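Local coordinates for heavy-metal chelation domain-containing protein (Pyrococcus horikoshii, PDB 3NPG) that is of unknown function but, judging by its family, is probably connected with heavy-metal chelation, at residues 50-61 with 73-84; 37-48 with 86-95. All coordinates share one frame; numbering follows the deposited sequence.

Contact 1: residues 50-61 with 73-84; sequences TLPEEVQRYTNS and KADSLNIIERTL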
loop_
_atom_site.group_PDB
_atom_site.type_symbol
_atom_site.label_atom_id
_atom_site.label_comp_id
_atom_site.label_asym_id
_atom_site.label_seq_id
_atom_site.Cartn_x
_atom_site.Cartn_y
_atom_site.Cartn_z
ATOM N N THR A 50 -16.221 -2.889 3.468
ATOM C CA THR A 50 -15.546 -2.919 2.181
ATOM C C THR A 50 -14.056 -2.794 2.407
ATOM O O THR A 50 -13.617 -1.922 3.164
ATOM C CB THR A 50 -16.091 -1.804 1.267
ATOM O OG1 THR A 50 -17.511 -1.924 1.187
ATOM C CG2 THR A 50 -15.499 -1.855 -0.123
ATOM N N LEU A 51 -13.279 -3.706 1.816
ATOM C CA LEU A 51 -11.827 -3.703 1.944
ATOM C C LEU A 51 -11.202 -3.392 0.577
ATOM O O LEU A 51 -10.930 -4.311 -0.208
ATOM C CB LEU A 51 -11.329 -5.064 2.483
ATOM C CG LEU A 51 -11.975 -5.548 3.791
ATOM C CD1 LEU A 51 -11.694 -7.002 4.019
ATOM C CD2 LEU A 51 -11.507 -4.723 4.979
ATOM N N PRO A 52 -11.076 -2.079 0.223
ATOM C CA PRO A 52 -10.574 -1.727 -1.121
ATOM C C PRO A 52 -9.164 -2.221 -1.402
ATOM O O PRO A 52 -8.842 -2.513 -2.552
ATOM C CB PRO A 52 -10.656 -0.201 -1.144
ATOM C CG PRO A 52 -10.687 0.207 0.299
ATOM C CD PRO A 52 -11.413 -0.872 1.010
ATOM N N GLU A 53 -8.324 -2.344 -0.352
ATOM C CA GLU A 53 -6.948 -2.843 -0.497
ATOM C C GLU A 53 -6.914 -4.307 -0.982
ATOM O O GLU A 53 -5.894 -4.756 -1.485
ATOM C CB GLU A 53 -6.151 -2.674 0.821
ATOM C CG GLU A 53 -6.687 -3.489 1.998
ATOM C CD GLU A 53 -7.793 -2.840 2.817
ATOM O OE1 GLU A 53 -8.233 -1.722 2.458
ATOM O OE2 GLU A 53 -8.209 -3.450 3.828
ATOM N N GLU A 54 -8.047 -5.029 -0.851
ATOM C CA GLU A 54 -8.174 -6.425 -1.281
ATOM C C GLU A 54 -8.706 -6.521 -2.721
ATOM O O GLU A 54 -8.617 -7.586 -3.341
ATOM C CB GLU A 54 -9.102 -7.197 -0.323
ATOM C CG GLU A 54 -8.631 -7.201 1.119
ATOM C CD GLU A 54 -7.419 -8.067 1.376
ATOM O OE1 GLU A 54 -7.546 -9.310 1.278
ATOM O OE2 GLU A 54 -6.347 -7.508 1.706
ATOM N N VAL A 55 -9.283 -5.411 -3.244
ATOM C CA VAL A 55 -9.846 -5.380 -4.597
ATOM C C VAL A 55 -8.730 -5.310 -5.645
ATOM O O VAL A 55 -7.944 -4.354 -5.657
ATOM C CB VAL A 55 -10.872 -4.224 -4.778
ATOM C CG1 VAL A 55 -11.519 -4.278 -6.159
ATOM C CG2 VAL A 55 -11.934 -4.253 -3.684
ATOM N N GLN A 56 -8.656 -6.315 -6.516
ATOM C CA GLN A 56 -7.649 -6.337 -7.576
ATOM C C GLN A 56 -8.273 -5.924 -8.901
ATOM O O GLN A 56 -7.599 -5.334 -9.748
ATOM C CB GLN A 56 -7.004 -7.731 -7.687
ATOM C CG GLN A 56 -6.434 -8.245 -6.360
ATOM C CD GLN A 56 -5.280 -9.187 -6.554
ATOM O OE1 GLN A 56 -4.690 -9.279 -7.637
ATOM N NE2 GLN A 56 -4.879 -9.847 -5.485
ATOM N N ARG A 57 -9.578 -6.222 -9.070
ATOM C CA ARG A 57 -10.342 -5.903 -10.278
ATOM C C ARG A 57 -11.764 -5.497 -9.887
ATOM O O ARG A 57 -12.323 -6.051 -8.932
ATOM C CB ARG A 57 -10.398 -7.128 -11.218
ATOM C CG ARG A 57 -9.035 -7.577 -11.744
ATOM C CD ARG A 57 -9.028 -9.051 -12.134
ATOM N NE ARG A 57 -9.173 -9.936 -10.968
ATOM C CZ ARG A 57 -8.153 -10.375 -10.236
ATOM N NH1 ARG A 57 -6.910 -10.003 -10.523
ATOM N NH2 ARG A 57 -8.369 -11.176 -9.201
ATOM N N TYR A 58 -12.371 -4.566 -10.645
ATOM C CA TYR A 58 -13.755 -4.166 -10.403
ATOM C C TYR A 58 -14.698 -4.895 -11.342
ATOM O O TYR A 58 -15.152 -4.333 -12.344
ATOM C CB TYR A 58 -13.926 -2.635 -10.474
ATOM C CG TYR A 58 -13.373 -1.932 -9.254
ATOM C CD1 TYR A 58 -14.073 -1.928 -8.051
ATOM C CD2 TYR A 58 -12.121 -1.329 -9.280
ATOM C CE1 TYR A 58 -13.545 -1.330 -6.907
ATOM C CE2 TYR A 58 -11.582 -0.725 -8.144
ATOM C CZ TYR A 58 -12.297 -0.729 -6.959
ATOM O OH TYR A 58 -11.769 -0.129 -5.841
ATOM N N THR A 59 -14.922 -6.193 -11.061
ATOM C CA THR A 59 -15.780 -7.065 -11.870
ATOM C C THR A 59 -16.809 -7.781 -10.991
ATOM O O THR A 59 -16.560 -7.991 -9.802
ATOM C CB THR A 59 -14.922 -8.081 -12.652
ATOM O OG1 THR A 59 -14.089 -8.791 -11.734
ATOM C CG2 THR A 59 -14.059 -7.417 -13.733
ATOM N N ASN A 60 -17.966 -8.163 -11.577
ATOM C CA ASN A 60 -19.009 -8.899 -10.856
ATOM C C ASN A 60 -19.781 -9.816 -11.819
ATOM O O ASN A 60 -20.319 -9.346 -12.828
ATOM C CB ASN A 60 -19.962 -7.933 -10.129
ATOM C CG ASN A 60 -20.658 -8.543 -8.929
ATOM O OD1 ASN A 60 -21.178 -9.658 -8.977
ATOM N ND2 ASN A 60 -20.715 -7.801 -7.835
ATOM N N SER A 61 -19.803 -11.132 -11.522
ATOM C CA SER A 61 -20.484 -12.123 -12.363
ATOM C C SER A 61 -22.015 -12.051 -12.229
ATOM O O SER A 61 -22.730 -12.571 -13.092
ATOM C CB SER A 61 -19.992 -13.529 -12.043
ATOM O OG SER A 61 -20.217 -13.851 -10.680
ATOM N N LYS A 73 -22.937 -16.120 -3.572
ATOM C CA LYS A 73 -21.620 -15.592 -3.933
ATOM C C LYS A 73 -20.792 -15.154 -2.701
ATOM O O LYS A 73 -19.805 -14.438 -2.855
ATOM C CB LYS A 73 -21.765 -14.421 -4.930
ATOM C CG LYS A 73 -22.437 -14.810 -6.256
ATOM C CD LYS A 73 -21.497 -15.560 -7.177
ATOM C CE LYS A 73 -22.180 -15.999 -8.439
ATOM N NZ LYS A 73 -22.597 -14.842 -9.269
ATOM N N ALA A 74 -21.178 -15.610 -1.490
ATOM C CA ALA A 74 -20.455 -15.266 -0.262
ATOM C C ALA A 74 -19.103 -15.970 -0.187
ATOM O O ALA A 74 -18.162 -15.417 0.375
ATOM C CB ALA A 74 -21.289 -15.615 0.952
ATOM N N ASP A 75 -19.002 -17.194 -0.748
ATOM C CA ASP A 75 -17.749 -17.958 -0.736
ATOM C C ASP A 75 -16.978 -17.803 -2.068
ATOM O O ASP A 75 -16.160 -18.666 -2.419
ATOM C CB ASP A 75 -18.014 -19.446 -0.412
ATOM C CG ASP A 75 -18.963 -20.144 -1.375
ATOM O OD1 ASP A 75 -19.694 -19.440 -2.108
ATOM O OD2 ASP A 75 -19.007 -21.392 -1.362
ATOM N N SER A 76 -17.214 -16.672 -2.787
ATOM C CA SER A 76 -16.567 -16.391 -4.073
ATOM C C SER A 76 -15.105 -15.987 -3.889
ATOM O O SER A 76 -14.734 -15.480 -2.836
ATOM C CB SER A 76 -17.324 -15.290 -4.815
ATOM O OG SER A 76 -16.658 -14.897 -6.004
ATOM N N LEU A 77 -14.281 -16.188 -4.930
ATOM C CA LEU A 77 -12.887 -15.749 -4.914
ATOM C C LEU A 77 -12.825 -14.235 -5.125
ATOM O O LEU A 77 -11.829 -13.598 -4.780
ATOM C CB LEU A 77 -12.075 -16.478 -6.002
ATOM C CG LEU A 77 -11.461 -17.831 -5.595
ATOM C CD1 LEU A 77 -12.513 -18.926 -5.557
ATOM C CD2 LEU A 77 -10.358 -18.225 -6.539
ATOM N N ASN A 78 -13.914 -13.658 -5.666
ATOM C CA ASN A 78 -14.044 -12.223 -5.900
ATOM C C ASN A 78 -14.498 -11.535 -4.614
ATOM O O ASN A 78 -15.588 -11.826 -4.110
ATOM C CB ASN A 78 -15.058 -11.970 -7.033
ATOM C CG ASN A 78 -15.075 -10.562 -7.572
ATOM O OD1 ASN A 78 -14.908 -9.575 -6.840
ATOM N ND2 ASN A 78 -15.379 -10.436 -8.851
ATOM N N ILE A 79 -13.650 -10.641 -4.064
ATOM C CA ILE A 79 -13.949 -9.916 -2.817
ATOM C C ILE A 79 -15.258 -9.078 -2.913
ATOM O O ILE A 79 -16.020 -9.019 -1.939
ATOM C CB ILE A 79 -12.713 -9.072 -2.331
ATOM C CG1 ILE A 79 -13.004 -8.346 -0.986
ATOM C CG2 ILE A 79 -12.234 -8.089 -3.415
ATOM C CD1 ILE A 79 -13.149 -9.262 0.214
ATOM N N ILE A 80 -15.537 -8.485 -4.106
ATOM C CA ILE A 80 -16.765 -7.708 -4.337
ATOM C C ILE A 80 -18.001 -8.600 -4.160
ATOM O O ILE A 80 -18.957 -8.206 -3.478
ATOM C CB ILE A 80 -16.747 -7.011 -5.733
ATOM C CG1 ILE A 80 -15.467 -6.161 -5.917
ATOM C CG2 ILE A 80 -18.014 -6.166 -5.938
ATOM C CD1 ILE A 80 -15.260 -5.638 -7.308
ATOM N N GLU A 81 -17.956 -9.826 -4.724
ATOM C CA GLU A 81 -19.043 -10.796 -4.606
ATOM C C GLU A 81 -19.183 -11.317 -3.161
ATOM O O GLU A 81 -20.303 -11.534 -2.701
ATOM C CB GLU A 81 -18.843 -11.954 -5.587
ATOM C CG GLU A 81 -18.977 -11.547 -7.045
ATOM C CD GLU A 81 -18.664 -12.642 -8.050
ATOM O OE1 GLU A 81 -18.552 -13.821 -7.638
ATOM O OE2 GLU A 81 -18.532 -12.319 -9.254
ATOM N N ARG A 82 -18.039 -11.499 -2.441
ATOM C CA ARG A 82 -18.040 -11.936 -1.033
ATOM C C ARG A 82 -18.664 -10.877 -0.133
ATOM O O ARG A 82 -19.506 -11.204 0.710
ATOM C CB ARG A 82 -16.614 -12.231 -0.544
ATOM C CG ARG A 82 -16.104 -13.600 -0.901
ATOM C CD ARG A 82 -15.073 -14.106 0.109
ATOM N NE ARG A 82 -13.917 -13.207 0.240
ATOM C CZ ARG A 82 -12.866 -13.217 -0.582
ATOM N NH1 ARG A 82 -12.840 -14.035 -1.627
ATOM N NH2 ARG A 82 -11.852 -12.385 -0.382
ATOM N N THR A 83 -18.195 -9.607 -0.257
ATOM C CA THR A 83 -18.677 -8.495 0.572
ATOM C C THR A 83 -20.190 -8.286 0.406
ATOM O O THR A 83 -20.901 -8.175 1.406
ATOM C CB THR A 83 -17.858 -7.223 0.303
ATOM O OG1 THR A 83 -16.467 -7.563 0.258
ATOM C CG2 THR A 83 -18.094 -6.153 1.353
ATOM N N LEU A 84 -20.693 -8.320 -0.856
ATOM C CA LEU A 84 -22.137 -8.205 -1.134
ATOM C C LEU A 84 -22.909 -9.414 -0.566
ATOM O O LEU A 84 -24.044 -9.263 -0.103
ATOM C CB LEU A 84 -22.394 -8.067 -2.646
ATOM C CG LEU A 84 -22.206 -6.662 -3.234
ATOM C CD1 LEU A 84 -21.950 -6.726 -4.731
ATOM C CD2 LEU A 84 -23.410 -5.771 -2.938
#
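Ser61 grips one oxygen of Glu81 twice. Its backbone N lies 2.9 Å from Glu81 OE2 along a nearly straight bond (170°), and its hydroxyl OG is 2.7 Å from the same OE2; both donors come from one face of the carboxylate plane. Lys73 NZ, 2.9 Å from Ser61 OG, donates to that hydroxyl and also forms a salt bridge with Glu69. The other carboxylate oxygen, Glu81 OE1, accepts from Ser76 OG, so both ends of the group are held and its rotation is probably fixed. Asn60 runs obliquely past Glu81, its amide turned 34° from the carboxylate; OD1, which accepts from Ile62 N, lies against Glu81 CG, and ND2 hydrogen-bonds to Leu232 O of the second subunit. Helix 79-96 begins here. Asn78 is its N-cap residue, with OD1 weakly capping Ile80 N, while Ser76 OG accepts from Asn78 N in an ST turn. From the same amide, Asn78 ND2 reaches Thr59 O at 2.9 Å, well above the carbonyl plane. Ile79 and Ile80 of the first helical turn make the apolar side of the contact, against Val55 and Tyr58. With CG1 anti to the carbonyl carbon (chi1 -54°), Ile80 sends CD1 to 4.0 Å from Tyr58 CD1, crossing the tyrosine side chain at about a right angle. One face of that ring carries Val55 CG1 near its rim, and Val55 CG2 packs 3.9 Å from Ile79 CG2.

Contact 2: residues 37-48 with 86-95; sequences VEGIEGRALGVA and VAAINAVSQY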
loop_
_atom_site.group_PDB
_atom_site.type_symbol
_atom_site.label_atom_id
_atom_site.label_comp_id
_atom_site.label_asym_id
_atom_site.label_seq_id
_atom_site.Cartn_x
_atom_site.Cartn_y
_atom_site.Cartn_z
ATOM N N VAL A 37 -33.204 -5.461 2.747
ATOM C CA VAL A 37 -34.182 -6.525 2.468
ATOM C C VAL A 37 -35.549 -6.198 3.064
ATOM O O VAL A 37 -35.645 -5.343 3.942
ATOM C CB VAL A 37 -33.679 -7.934 2.911
ATOM C CG1 VAL A 37 -32.411 -8.326 2.163
ATOM C CG2 VAL A 37 -33.467 -8.000 4.428
ATOM N N GLU A 38 -36.607 -6.893 2.600
ATOM C CA GLU A 38 -37.958 -6.677 3.110
ATOM C C GLU A 38 -38.720 -7.987 3.268
ATOM O O GLU A 38 -38.694 -8.841 2.374
ATOM C CB GLU A 38 -38.733 -5.710 2.206
ATOM C CG GLU A 38 -40.077 -5.275 2.774
ATOM C CD GLU A 38 -40.770 -4.175 1.999
ATOM O OE1 GLU A 38 -40.617 -4.129 0.757
ATOM O OE2 GLU A 38 -41.499 -3.376 2.631
ATOM N N GLY A 39 -39.410 -8.122 4.398
ATOM C CA GLY A 39 -40.271 -9.258 4.684
ATOM C C GLY A 39 -41.676 -8.826 5.043
ATOM O O GLY A 39 -42.025 -7.647 4.897
ATOM N N ILE A 40 -42.485 -9.761 5.537
ATOM C CA ILE A 40 -43.867 -9.478 5.936
ATOM C C ILE A 40 -43.927 -8.570 7.191
ATOM O O ILE A 40 -44.841 -7.756 7.313
ATOM C CB ILE A 40 -44.662 -10.812 6.111
ATOM C CG1 ILE A 40 -44.939 -11.497 4.734
ATOM C CG2 ILE A 40 -45.934 -10.613 6.894
ATOM C CD1 ILE A 40 -45.919 -10.676 3.720
ATOM N N GLU A 41 -42.906 -8.660 8.071
ATOM C CA GLU A 41 -42.846 -7.862 9.302
ATOM C C GLU A 41 -42.244 -6.467 9.085
ATOM O O GLU A 41 -42.510 -5.558 9.870
ATOM C CB GLU A 41 -42.086 -8.607 10.396
ATOM C CG GLU A 41 -42.854 -9.784 10.961
ATOM C CD GLU A 41 -42.004 -10.730 11.776
ATOM O OE1 GLU A 41 -41.702 -10.399 12.944
ATOM O OE2 GLU A 41 -41.630 -11.802 11.247
ATOM N N GLY A 42 -41.435 -6.315 8.036
ATOM C CA GLY A 42 -40.803 -5.037 7.710
ATOM C C GLY A 42 -39.475 -5.171 6.986
ATOM O O GLY A 42 -39.217 -6.189 6.336
ATOM N N ARG A 43 -38.613 -4.137 7.100
ATOM C CA ARG A 43 -37.309 -4.111 6.427
ATOM C C ARG A 43 -36.135 -4.350 7.392
ATOM O O ARG A 43 -36.266 -4.143 8.603
ATOM C CB ARG A 43 -37.113 -2.782 5.671
ATOM C CG ARG A 43 -37.955 -2.664 4.414
ATOM C CD ARG A 43 -37.680 -1.375 3.673
ATOM N NE ARG A 43 -38.429 -1.307 2.419
ATOM C CZ ARG A 43 -38.365 -0.286 1.572
ATOM N NH1 ARG A 43 -37.591 0.760 1.838
ATOM N NH2 ARG A 43 -39.073 -0.304 0.449
ATOM N N ALA A 44 -34.977 -4.772 6.843
ATOM C CA ALA A 44 -33.756 -4.998 7.623
ATOM C C ALA A 44 -32.534 -4.619 6.804
ATOM O O ALA A 44 -32.469 -4.924 5.607
ATOM C CB ALA A 44 -33.664 -6.453 8.049
ATOM N N LEU A 45 -31.567 -3.944 7.434
ATOM C CA LEU A 45 -30.360 -3.513 6.741
ATOM C C LEU A 45 -29.130 -4.271 7.234
ATOM O O LEU A 45 -28.813 -4.244 8.421
ATOM C CB LEU A 45 -30.165 -1.990 6.890
ATOM C CG LEU A 45 -29.079 -1.340 6.014
ATOM C CD1 LEU A 45 -29.385 -1.506 4.531
ATOM C CD2 LEU A 45 -28.938 0.115 6.339
ATOM N N GLY A 46 -28.472 -4.963 6.319
ATOM C CA GLY A 46 -27.247 -5.689 6.612
ATOM C C GLY A 46 -26.046 -5.019 5.988
ATOM O O GLY A 46 -26.135 -4.503 4.866
ATOM N N VAL A 47 -24.917 -4.981 6.722
ATOM C CA VAL A 47 -23.698 -4.339 6.229
ATOM C C VAL A 47 -22.497 -5.266 6.298
ATOM O O VAL A 47 -22.478 -6.194 7.102
ATOM C CB VAL A 47 -23.412 -2.971 6.923
ATOM C CG1 VAL A 47 -24.484 -1.942 6.582
ATOM C CG2 VAL A 47 -23.272 -3.132 8.433
ATOM N N ALA A 48 -21.502 -5.027 5.433
ATOM C CA ALA A 48 -20.239 -5.762 5.436
ATOM C C ALA A 48 -19.132 -4.821 5.020
ATOM O O ALA A 48 -19.247 -4.163 3.981
ATOM C CB ALA A 48 -20.311 -6.944 4.484
ATOM N N VAL A 86 -21.849 -11.384 2.161
ATOM C CA VAL A 86 -21.825 -11.259 3.626
ATOM C C VAL A 86 -22.823 -10.177 4.095
ATOM O O VAL A 86 -23.563 -10.403 5.053
ATOM C CB VAL A 86 -20.388 -11.001 4.154
ATOM C CG1 VAL A 86 -20.396 -10.644 5.636
ATOM C CG2 VAL A 86 -19.487 -12.206 3.892
ATOM N N ALA A 87 -22.895 -9.032 3.366
ATOM C CA ALA A 87 -23.866 -7.966 3.668
ATOM C C ALA A 87 -25.300 -8.486 3.533
ATOM O O ALA A 87 -26.164 -8.109 4.320
ATOM C CB ALA A 87 -23.651 -6.778 2.744
ATOM N N ALA A 88 -25.533 -9.399 2.565
ATOM C CA ALA A 88 -26.841 -10.028 2.354
ATOM C C ALA A 88 -27.151 -11.042 3.458
ATOM O O ALA A 88 -28.295 -11.123 3.902
ATOM C CB ALA A 88 -26.887 -10.702 0.995
ATOM N N ILE A 89 -26.128 -11.820 3.908
ATOM C CA ILE A 89 -26.292 -12.772 5.024
ATOM C C ILE A 89 -26.651 -11.999 6.298
ATOM O O ILE A 89 -27.553 -12.404 7.033
ATOM C CB ILE A 89 -25.009 -13.653 5.221
ATOM C CG1 ILE A 89 -24.796 -14.596 4.025
ATOM C CG2 ILE A 89 -25.074 -14.449 6.548
ATOM C CD1 ILE A 89 -23.453 -15.283 4.004
ATOM N N ASN A 90 -25.981 -10.847 6.520
ATOM C CA ASN A 90 -26.251 -9.975 7.658
ATOM C C ASN A 90 -27.645 -9.351 7.565
ATOM O O ASN A 90 -28.316 -9.206 8.584
ATOM C CB ASN A 90 -25.183 -8.891 7.766
ATOM C CG ASN A 90 -23.814 -9.424 8.120
ATOM O OD1 ASN A 90 -23.664 -10.512 8.688
ATOM N ND2 ASN A 90 -22.785 -8.654 7.821
ATOM N N ALA A 91 -28.092 -9.002 6.335
ATOM C CA ALA A 91 -29.426 -8.438 6.109
ATOM C C ALA A 91 -30.504 -9.421 6.542
ATOM O O ALA A 91 -31.403 -9.054 7.305
ATOM C CB ALA A 91 -29.598 -8.082 4.642
ATOM N N VAL A 92 -30.375 -10.703 6.106
ATOM C CA VAL A 92 -31.302 -11.782 6.477
ATOM C C VAL A 92 -31.249 -12.015 7.997
ATOM O O VAL A 92 -32.289 -12.174 8.636
ATOM C CB VAL A 92 -30.987 -13.089 5.681
ATOM C CG1 VAL A 92 -31.831 -14.259 6.180
ATOM C CG2 VAL A 92 -31.186 -12.878 4.184
ATOM N N SER A 93 -30.030 -11.964 8.575
ATOM C CA SER A 93 -29.799 -12.164 10.003
ATOM C C SER A 93 -30.440 -11.072 10.844
ATOM O O SER A 93 -31.064 -11.370 11.851
ATOM C CB SER A 93 -28.305 -12.230 10.293
ATOM O OG SER A 93 -27.682 -13.284 9.577
ATOM N N GLN A 94 -30.295 -9.800 10.424
ATOM C CA GLN A 94 -30.851 -8.643 11.149
ATOM C C GLN A 94 -32.386 -8.636 11.161
ATOM O O GLN A 94 -32.994 -8.035 12.051
ATOM C CB GLN A 94 -30.298 -7.325 10.580
ATOM C CG GLN A 94 -28.812 -7.119 10.863
ATOM C CD GLN A 94 -28.546 -6.842 12.318
ATOM O OE1 GLN A 94 -28.783 -5.746 12.806
ATOM N NE2 GLN A 94 -28.008 -7.819 13.030
ATOM N N TYR A 95 -33.010 -9.324 10.192
ATOM C CA TYR A 95 -34.459 -9.475 10.140
ATOM C C TYR A 95 -34.923 -10.499 11.191
ATOM O O TYR A 95 -35.953 -10.294 11.834
ATOM C CB TYR A 95 -34.901 -9.914 8.724
ATOM C CG TYR A 95 -36.404 -10.020 8.549
ATOM C CD1 TYR A 95 -37.162 -8.918 8.164
ATOM C CD2 TYR A 95 -37.057 -11.238 8.697
ATOM C CE1 TYR A 95 -38.542 -9.018 7.975
ATOM C CE2 TYR A 95 -38.436 -11.350 8.515
ATOM C CZ TYR A 95 -39.175 -10.236 8.158
ATOM O OH TYR A 95 -40.532 -10.350 7.972
#
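At the edge of the Tyr95 ring, near its plane, lie Gly42 O, 3.3 Å from Tyr95 CE1, and Ala44 CB; Gly39 CA and Glu41 CB approach obliquely. All four belong to the beta-hairpin of strands 32-38 and 43-49, part of a three-stranded antiparallel sheet on which helix 79-96 packs, an arrangement reminiscent of the enolase N-terminal fold. With CG anti to the backbone N (chi1 -177°), the tyrosine leaves the helix toward the turn, where Glu41 N donates to Tyr95 OH at 2.9 Å. A phenylalanine here would probably leave Glu41 N without this acceptor and the turn less firmly tied to the helix. Strand 43-48 and the helical segment 86-95 run at 146° to each other, closer to antiparallel than to perpendicular, and small residues bring the backbones together: Gly46 CA comes within 3.4 Å of Ala91 N, where any CB would clash with the helix. On either side along the strand, Ala44 CB packs 3.7 Å from Tyr95 CB, and Ala48 CB 3.8 Å from Ala87 CB. Asn90 ND2, which also donates to Thr199 O, bonds to Val47 O, with that oxygen only 10° out of the Asn90 amide plane.

From the N terminus, the chain enters contact 2 on the hairpin 37-48, runs on through the loop 50-61 of contact 1, forms helix 67-72 and returns through 73-84, closing the smaller loop. The same helix, 79-96, then carries the chain to 86-95, which closes the larger one. Contact 1 is therefore nested inside contact 2, and the two do not cross. Their centres lie about 20 Å apart, yet they touch where Ala48 CB packs against Thr83 O and Ala74 CB against Ile89 CD1. Contact 1 ties the helix's start to a loop bordered by neighbouring subunits; contact 2 ties its later turns to the three-stranded sheet.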